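DNA-entry nuclease inhibitor (Bacillus subtilis subsp. subtilis, PDB 4MQD) inhibits the DNA-degrading activity of the DNA-entry nuclease and takes part in the competence of cells for transformation. Local coordinates at residues Gly89-Ser94 and Arg99-Leu104; Pro30-Thr35 and Gly42-Asp47. All blocks are in the same frame, centred on the assembly; numbering follows the deposited sequence.

Contact 1 (Gly89-Ser94 and Arg99-Leu104); sequences GIHIES and RLSFDL
The carbonyl oxygen of Leu100 is gripped by two N-H groups of the facing strand. Ile92 N stands 3.1 Å from Leu100 O, above the carbonyl plane rather than on a lone pair, and His91 ND1 reaches Leu100 O at 3.2 Å from the opposite face. That oxygen lies only 8° out of the imidazole plane, so the ring meets it edge-on. Ser101 OG, also at the ring edge, is 2.9 Å from His91 ND1 in a bond that is weak because it is bent. With CG anti to its carbonyl carbon (chi1 -64°), His91 leans over the partner strand. There Arg99 CD lies over the centre of the imidazole, 3.8 Å from the His91 centroid, a CH-pi contact. The arginine chain bends at chi3 (-82°), and Arg99 NE then donates a nearly straight hydrogen bond, part of a salt bridge, to Glu93 OE1, 3.1 Å away and close to the guanidinium plane. His91 NE2 has a weak bond to Lys25 O.

These residues belong to an antiparallel beta hairpin formed by strands 90-93 and 100-102, in which Ile90-Phe102 and Ile92-Leu100 are hydrogen-bonded pairs flanking the non-hydrogen-bonded pair His91-Ser101. On the buried face, Ile92 CD1 lies 3.4 Å from Phe102 CE1, and the methylene Ile90 CG1 rests beside Phe102 CB. Phe64 and Ile62 of strand 59-66 pack against this face, while Trp8 meets the Phe102 ring edge to face. Towards the open end of the hairpin, Ile90 CD1 meets Leu104 CD2, and a weak bond joins Gly89 N to Leu104 O.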
ATOM      1  N   GLY A  89      25.760  -7.487  -5.987  1.00 48.02           N
ATOM      2  CA  GLY A  89      25.727  -6.119  -5.461  1.00 42.87           C
ATOM      3  C   GLY A  89      25.247  -5.093  -6.476  1.00 37.86           C
ATOM      4  O   GLY A  89      25.487  -5.235  -7.676  1.00 34.78           O
ATOM      5  N   ILE A  90      24.567  -4.059  -5.987  1.00 34.42           N
ATOM      6  CA  ILE A  90      24.116  -2.941  -6.819  1.00 31.88           C
ATOM      7  C   ILE A  90      24.342  -1.612  -6.107  1.00 29.73           C
ATOM      8  O   ILE A  90      24.622  -1.584  -4.910  1.00 27.76           O
ATOM      9  CB  ILE A  90      22.618  -3.051  -7.171  1.00 33.55           C
ATOM     10  CG1 ILE A  90      21.761  -3.091  -5.900  1.00 33.92           C
ATOM     11  CG2 ILE A  90      22.362  -4.281  -8.026  1.00 34.25           C
ATOM     12  CD1 ILE A  90      20.293  -2.819  -6.144  1.00 34.55           C
ATOM     13  N   HIS A  91      24.213  -0.518  -6.853  1.00 28.10           N
ATOM     14  CA  HIS A  91      24.247   0.825  -6.280  1.00 27.03           C
ATOM     15  C   HIS A  91      22.982   1.588  -6.635  1.00 25.98           C
ATOM     16  O   HIS A  91      22.329   1.297  -7.636  1.00 24.98           O
ATOM     17  CB  HIS A  91      25.449   1.617  -6.797  1.00 27.66           C
ATOM     18  CG  HIS A  91      26.773   1.043  -6.404  1.00 29.38           C
ATOM     19  ND1 HIS A  91      27.154   0.877  -5.090  1.00 29.74           N
ATOM     20  CD2 HIS A  91      27.816   0.619  -7.155  1.00 30.42           C
ATOM     21  CE1 HIS A  91      28.370   0.361  -5.049  1.00 30.60           C
ATOM     22  NE2 HIS A  91      28.794   0.197  -6.289  1.00 30.93           N
ATOM     23  N   ILE A  92      22.642   2.563  -5.798  1.00 26.14           N
ATOM     24  CA  ILE A  92      21.600   3.534  -6.110  1.00 25.30           C
ATOM     25  C   ILE A  92      22.177   4.919  -5.855  1.00 24.74           C
ATOM     26  O   ILE A  92      22.835   5.144  -4.837  1.00 24.36           O
ATOM     27  CB  ILE A  92      20.325   3.320  -5.271  1.00 24.88           C
ATOM     28  CG1 ILE A  92      19.772   1.909  -5.513  1.00 25.22           C
ATOM     29  CG2 ILE A  92      19.288   4.384  -5.608  1.00 25.00           C
ATOM     30  CD1 ILE A  92      18.485   1.599  -4.778  1.00 25.75           C
ATOM     31  N   GLU A  93      21.943   5.837  -6.786  1.00 24.30           N
ATOM     32  CA  GLU A  93      22.563   7.154  -6.727  1.00 24.82           C
ATOM     33  C   GLU A  93      21.843   8.155  -7.625  1.00 25.33           C
ATOM     34  O   GLU A  93      21.331   7.797  -8.688  1.00 26.28           O
ATOM     35  CB  GLU A  93      24.036   7.050  -7.146  1.00 25.04           C
ATOM     36  CG  GLU A  93      24.871   8.277  -6.808  1.00 25.01           C
ATOM     37  CD  GLU A  93      26.331   8.139  -7.198  1.00 24.08           C
ATOM     38  OE1 GLU A  93      26.804   7.002  -7.410  1.00 24.40           O
ATOM     39  OE2 GLU A  93      27.012   9.182  -7.289  1.00 24.19           O
ATOM     40  N   SER A  94      21.794   9.406  -7.176  1.00 26.16           N
ATOM     41  CA  SER A  94      21.349  10.518  -8.007  1.00 28.11           C
ATOM     42  C   SER A  94      22.584  11.331  -8.380  1.00 30.42           C
ATOM     43  O   SER A  94      23.697  10.990  -7.985  1.00 33.65           O
ATOM     44  CB  SER A  94      20.332  11.384  -7.260  1.00 26.64           C
ATOM     45  OG  SER A  94      19.741  12.337  -8.127  1.00 24.65           O
ATOM     46  N   ARG A  99      26.556   7.708  -2.736  1.00 25.90           N
ATOM     47  CA  ARG A  99      26.361   6.430  -3.408  1.00 25.21           C
ATOM     48  C   ARG A  99      25.847   5.404  -2.405  1.00 26.28           C
ATOM     49  O   ARG A  99      26.531   5.077  -1.436  1.00 27.35           O
ATOM     50  CB  ARG A  99      27.661   5.939  -4.045  1.00 25.03           C
ATOM     51  CG  ARG A  99      27.530   4.583  -4.726  1.00 25.73           C
ATOM     52  CD  ARG A  99      28.783   4.194  -5.488  1.00 26.52           C
ATOM     53  NE  ARG A  99      28.845   4.816  -6.811  1.00 27.09           N
ATOM     54  CZ  ARG A  99      29.666   4.435  -7.788  1.00 27.60           C
ATOM     55  NH1 ARG A  99      30.510   3.424  -7.610  1.00 28.20           N
ATOM     56  NH2 ARG A  99      29.641   5.066  -8.958  1.00 28.23           N
ATOM     57  N   LEU A 100      24.636   4.907  -2.638  1.00 26.01           N
ATOM     58  CA  LEU A 100      24.071   3.844  -1.816  1.00 25.54           C
ATOM     59  C   LEU A 100      24.505   2.496  -2.376  1.00 26.89           C
ATOM     60  O   LEU A 100      24.754   2.370  -3.576  1.00 27.13           O
ATOM     61  CB  LEU A 100      22.545   3.933  -1.789  1.00 24.66           C
ATOM     62  CG  LEU A 100      21.952   5.295  -1.413  1.00 24.27           C
ATOM     63  CD1 LEU A 100      20.435   5.219  -1.402  1.00 24.98           C
ATOM     64  CD2 LEU A 100      22.472   5.772  -0.067  1.00 23.54           C
ATOM     65  N   SER A 101      24.601   1.499  -1.501  1.00 27.44           N
ATOM     66  CA  SER A 101      24.970   0.144  -1.901  1.00 28.98           C
ATOM     67  C   SER A 101      24.044  -0.873  -1.251  1.00 29.41           C
ATOM     68  O   SER A 101      23.664  -0.722  -0.091  1.00 29.26           O
ATOM     69  CB  SER A 101      26.417  -0.150  -1.514  1.00 30.69           C
ATOM     70  OG  SER A 101      27.299   0.732  -2.179  1.00 32.64           O
ATOM     71  N   PHE A 102      23.684  -1.904  -2.012  1.00 29.76           N
ATOM     72  CA  PHE A 102      22.790  -2.953  -1.534  1.00 30.68           C
ATOM     73  C   PHE A 102      23.299  -4.311  -2.000  1.00 32.13           C
ATOM     74  O   PHE A 102      23.525  -4.521  -3.193  1.00 31.12           O
ATOM     75  CB  PHE A 102      21.370  -2.713  -2.049  1.00 29.10           C
ATOM     76  CG  PHE A 102      20.808  -1.370  -1.668  1.00 28.02           C
ATOM     77  CD1 PHE A 102      20.991  -0.265  -2.490  1.00 27.80           C
ATOM     78  CD2 PHE A 102      20.109  -1.209  -0.481  1.00 26.91           C
ATOM     79  CE1 PHE A 102      20.480   0.973  -2.136  1.00 27.35           C
ATOM     80  CE2 PHE A 102      19.595   0.025  -0.123  1.00 26.78           C
ATOM     81  CZ  PHE A 102      19.779   1.118  -0.951  1.00 27.37           C
ATOM     82  N   ASP A 103      23.488  -5.221  -1.047  1.00 37.00           N
ATOM     83  CA  ASP A 103      23.992  -6.561  -1.331  1.00 41.56           C
ATOM     84  C   ASP A 103      22.890  -7.428  -1.949  1.00 41.91           C
ATOM     85  O   ASP A 103      22.211  -8.184  -1.254  1.00 41.39           O
ATOM     86  CB  ASP A 103      24.535  -7.202  -0.047  1.00 47.55           C
ATOM     87  CG  ASP A 103      25.224  -8.532  -0.296  1.00 52.92           C
ATOM     88  OD1 ASP A 103      25.918  -8.666  -1.327  1.00 60.86           O
ATOM     89  OD2 ASP A 103      25.081  -9.442   0.547  1.00 60.38           O
ATOM     90  N   LEU A 104      22.720  -7.294  -3.260  1.00 43.05           N
ATOM     91  CA  LEU A 104      21.734  -8.067  -4.010  1.00 44.14           C
ATOM     92  C   LEU A 104      22.461  -9.148  -4.813  1.00 46.59           C
ATOM     93  O   LEU A 104      23.407  -8.839  -5.540  1.00 51.99           O
ATOM     94  CB  LEU A 104      20.955  -7.142  -4.945  1.00 43.09           C
ATOM     95  CG  LEU A 104      19.678  -7.689  -5.585  1.00 42.61           C
ATOM     96  CD1 LEU A 104      18.626  -8.013  -4.534  1.00 42.78           C
ATOM     97  CD2 LEU A 104      19.128  -6.690  -6.593  1.00 41.56           C
TER

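Contact 2 (Pro30-Thr35 and Gly42-Asp47); sequences PVMDWT and GYAAAD
Selenomethionine Met32 and Trp34 meet Ala44 together; the side chains pack through apolar groups, with backbone atoms of the strand joining in. The methyl Ala44 CB presses against Met32 CB at 3.5 Å, tighter than usual for two carbons. The same methyl sits over a face of the Trp34 indole, 4.2 Å from the centroid of the six-membered ring and 13° off its normal, in a CH-pi contact. Met32 CB lies above that face too, offset toward the rim, so methyl and methylene share one side of the indole. Beyond CB, the selenomethionine chain bends at chi2 (-68°) and runs along the strand, bringing Met32 CE to 3.7 Å from Ala46 CB. Trp34 reaches the backbone with the far corner of its benzene ring: Trp34 CH2 is 3.5 Å from Tyr43 CA, and Gly42 C lies at the ring edge, near its plane.

Replacing Trp34 by an alanine would probably leave Ala44 CB without its aromatic cover and open a gap beside the backbone of Gly42 and Tyr43. Trp34 NE1 makes a weak hydrogen bond to Gln19 OE1, and the indole also packs on Ser51 and Glu53 of strand 49-53. Trp34 is itself the centre of an inverse gamma turn. Next to it, Thr35 is the N-cap of helix 36-41, its OG1 weakly bonded to Ala38 N, and Gly42, the first residue beyond the helix, leaves the helical conformation with positive phi. This short capped helix links the loop to edge strand 43-46, and the loop packs back on that strand of the antiparallel sheet.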
ATOM      1  N   PRO A  30      25.163   6.426 -17.459  1.00 39.87           N
ATOM      2  CA  PRO A  30      24.937   7.767 -17.988  1.00 40.61           C
ATOM      3  C   PRO A  30      23.623   8.364 -17.487  1.00 42.21           C
ATOM      4  O   PRO A  30      22.843   7.679 -16.813  1.00 40.59           O
ATOM      5  CB  PRO A  30      24.861   7.528 -19.494  1.00 42.18           C
ATOM      6  CG  PRO A  30      24.261   6.168 -19.606  1.00 41.26           C
ATOM      7  CD  PRO A  30      24.792   5.386 -18.436  1.00 40.69           C
ATOM      8  N   VAL A  31      23.390   9.632 -17.815  1.00 42.53           N
ATOM      9  CA  VAL A  31      22.120  10.291 -17.521  1.00 41.47           C
ATOM     10  C   VAL A  31      21.172  10.009 -18.687  1.00 40.23           C
ATOM     11  O   VAL A  31      21.562  10.112 -19.851  1.00 37.46           O
ATOM     12  CB  VAL A  31      22.300  11.810 -17.313  1.00 41.01           C
ATOM     13  CG1 VAL A  31      20.979  12.466 -16.932  1.00 40.31           C
ATOM     14  CG2 VAL A  31      23.349  12.074 -16.240  1.00 41.61           C
HETATM   15  N   MSE A  32      19.931   9.654 -18.368  1.00 42.59           N
HETATM   16  CA  MSE A  32      18.987   9.153 -19.371  1.00 44.98           C
HETATM   17  C   MSE A  32      18.244  10.274 -20.042  1.00 44.48           C
HETATM   18  O   MSE A  32      18.094  11.357 -19.472  1.00 47.33           O
HETATM   19  CB  MSE A  32      17.967   8.233 -18.710  1.00 44.61           C
HETATM   20  CG  MSE A  32      18.606   7.066 -17.963  1.00 46.75           C
HETATM   21 SE   MSE A  32      19.475   5.800 -19.193  1.00 53.52          SE
HETATM   22  CE  MSE A  32      20.129   4.538 -17.825  1.00 52.63           C
ATOM     23  N   ASP A  33      17.761  10.013 -21.258  1.00 44.78           N
ATOM     24  CA  ASP A  33      16.979  10.995 -22.011  1.00 44.89           C
ATOM     25  C   ASP A  33      15.531  10.991 -21.538  1.00 44.86           C
ATOM     26  O   ASP A  33      14.727  10.162 -21.971  1.00 40.50           O
ATOM     27  CB  ASP A  33      17.045  10.706 -23.517  1.00 47.73           C
ATOM     28  CG  ASP A  33      16.336  11.769 -24.359  1.00 48.83           C
ATOM     29  OD1 ASP A  33      16.034  12.865 -23.838  1.00 48.34           O
ATOM     30  OD2 ASP A  33      16.090  11.507 -25.556  1.00 55.60           O
ATOM     31  N   TRP A  34      15.207  11.935 -20.658  1.00 44.44           N
ATOM     32  CA  TRP A  34      13.874  12.016 -20.064  1.00 43.25           C
ATOM     33  C   TRP A  34      12.895  12.798 -20.939  1.00 43.61           C
ATOM     34  O   TRP A  34      12.519  13.931 -20.628  1.00 39.06           O
ATOM     35  CB  TRP A  34      13.957  12.611 -18.659  1.00 44.75           C
ATOM     36  CG  TRP A  34      14.603  11.673 -17.699  1.00 45.56           C
ATOM     37  CD1 TRP A  34      15.881  11.730 -17.226  1.00 47.07           C
ATOM     38  CD2 TRP A  34      14.008  10.513 -17.112  1.00 45.16           C
ATOM     39  NE1 TRP A  34      16.114  10.683 -16.367  1.00 45.31           N
ATOM     40  CE2 TRP A  34      14.980   9.921 -16.279  1.00 43.86           C
ATOM     41  CE3 TRP A  34      12.741   9.922 -17.201  1.00 44.21           C
ATOM     42  CZ2 TRP A  34      14.727   8.764 -15.540  1.00 42.72           C
ATOM     43  CZ3 TRP A  34      12.491   8.771 -16.467  1.00 42.88           C
ATOM     44  CH2 TRP A  34      13.481   8.207 -15.647  1.00 42.22           C
ATOM     45  N   THR A  35      12.488  12.165 -22.036  1.00 45.32           N
ATOM     46  CA  THR A  35      11.466  12.709 -22.924  1.00 44.13           C
ATOM     47  C   THR A  35      10.103  12.588 -22.255  1.00 45.57           C
ATOM     48  O   THR A  35       9.978  11.955 -21.207  1.00 46.20           O
ATOM     49  CB  THR A  35      11.422  11.941 -24.258  1.00 43.85           C
ATOM     50  OG1 THR A  35      11.253  10.543 -23.998  1.00 42.89           O
ATOM     51  CG2 THR A  35      12.707  12.161 -25.061  1.00 44.02           C
ATOM     52  N   GLY A  42       7.954   6.748 -16.471  1.00 28.30           N
ATOM     53  CA  GLY A  42       8.519   6.886 -15.130  1.00 27.07           C
ATOM     54  C   GLY A  42       9.868   6.213 -14.954  1.00 27.34           C
ATOM     55  O   GLY A  42      10.377   6.116 -13.835  1.00 26.75           O
ATOM     56  N   TYR A  43      10.451   5.740 -16.052  1.00 27.62           N
ATOM     57  CA  TYR A  43      11.779   5.134 -16.009  1.00 28.15           C
ATOM     58  C   TYR A  43      12.482   5.244 -17.353  1.00 27.83           C
ATOM     59  O   TYR A  43      11.862   5.566 -18.365  1.00 27.21           O
ATOM     60  CB  TYR A  43      11.697   3.664 -15.587  1.00 28.81           C
ATOM     61  CG  TYR A  43      11.176   2.734 -16.661  1.00 29.97           C
ATOM     62  CD1 TYR A  43       9.815   2.649 -16.933  1.00 31.40           C
ATOM     63  CD2 TYR A  43      12.045   1.936 -17.403  1.00 31.01           C
ATOM     64  CE1 TYR A  43       9.332   1.798 -17.913  1.00 32.95           C
ATOM     65  CE2 TYR A  43      11.571   1.081 -18.386  1.00 32.67           C
ATOM     66  CZ  TYR A  43      10.213   1.017 -18.636  1.00 33.58           C
ATOM     67  OH  TYR A  43       9.731   0.171 -19.610  1.00 37.66           O
ATOM     68  N   ALA A  44      13.782   4.973 -17.341  1.00 28.93           N
ATOM     69  CA  ALA A  44      14.580   4.886 -18.555  1.00 30.17           C
ATOM     70  C   ALA A  44      15.739   3.932 -18.298  1.00 31.05           C
ATOM     71  O   ALA A  44      16.502   4.125 -17.352  1.00 31.97           O
ATOM     72  CB  ALA A  44      15.094   6.259 -18.950  1.00 31.88           C
ATOM     73  N   ALA A  45      15.857   2.901 -19.131  1.00 32.60           N
ATOM     74  CA  ALA A  45      16.850   1.847 -18.930  1.00 34.38           C
ATOM     75  C   ALA A  45      17.945   1.888 -19.991  1.00 37.36           C
ATOM     76  O   ALA A  45      17.728   2.368 -21.105  1.00 39.09           O
ATOM     77  CB  ALA A  45      16.172   0.485 -18.931  1.00 33.98           C
ATOM     78  N   ALA A  46      19.120   1.379 -19.629  1.00 38.60           N
ATOM     79  CA  ALA A  46      20.245   1.255 -20.554  1.00 40.61           C
ATOM     80  C   ALA A  46      21.307   0.322 -19.968  1.00 42.37           C
ATOM     81  O   ALA A  46      21.670   0.456 -18.798  1.00 45.45           O
ATOM     82  CB  ALA A  46      20.849   2.621 -20.847  1.00 40.56           C
ATOM     83  N   ASP A  47      21.809  -0.594 -20.797  0.50 42.03           N
ATOM     84  CA  ASP A  47      22.814  -1.581 -20.389  0.50 39.56           C
ATOM     85  C   ASP A  47      22.315  -2.404 -19.210  0.50 41.75           C
ATOM     86  O   ASP A  47      21.366  -3.178 -19.335  0.50 44.13           O
ATOM     87  CB  ASP A  47      24.143  -0.902 -20.035  0.50 37.30           C
ATOM     88  CG  ASP A  47      25.242  -1.899 -19.713  0.50 36.80           C
ATOM     89  OD1 ASP A  47      24.988  -3.119 -19.800  0.50 38.45           O
ATOM     90  OD2 ASP A  47      26.363  -1.463 -19.373  0.50 39.65           O
TER

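In the fold
The two contacts come in series along the chain, contact 2 closing before contact 1 opens, and both reach the antiparallel sheet ordered 43-46, 49-53, 19-24, 90-93, 100-102. They occupy its opposite margins: contact 1 pairs the last two strands, whereas contact 2 covers the first. Their centres are about 17 Å apart and their nearest atoms about 8 Å apart, without touching. Strands 49-53 and 19-24 bridge the interval, and Gln19 links to both contacts, its backbone O bonded to Ser94 OG and its side-chain OE1 weakly to Trp34 NE1. One face of contact 1 is buried against the mixed sheet; contact 2 lies at the surface. The shared five-stranded sheet thus joins both within the ComJ protein.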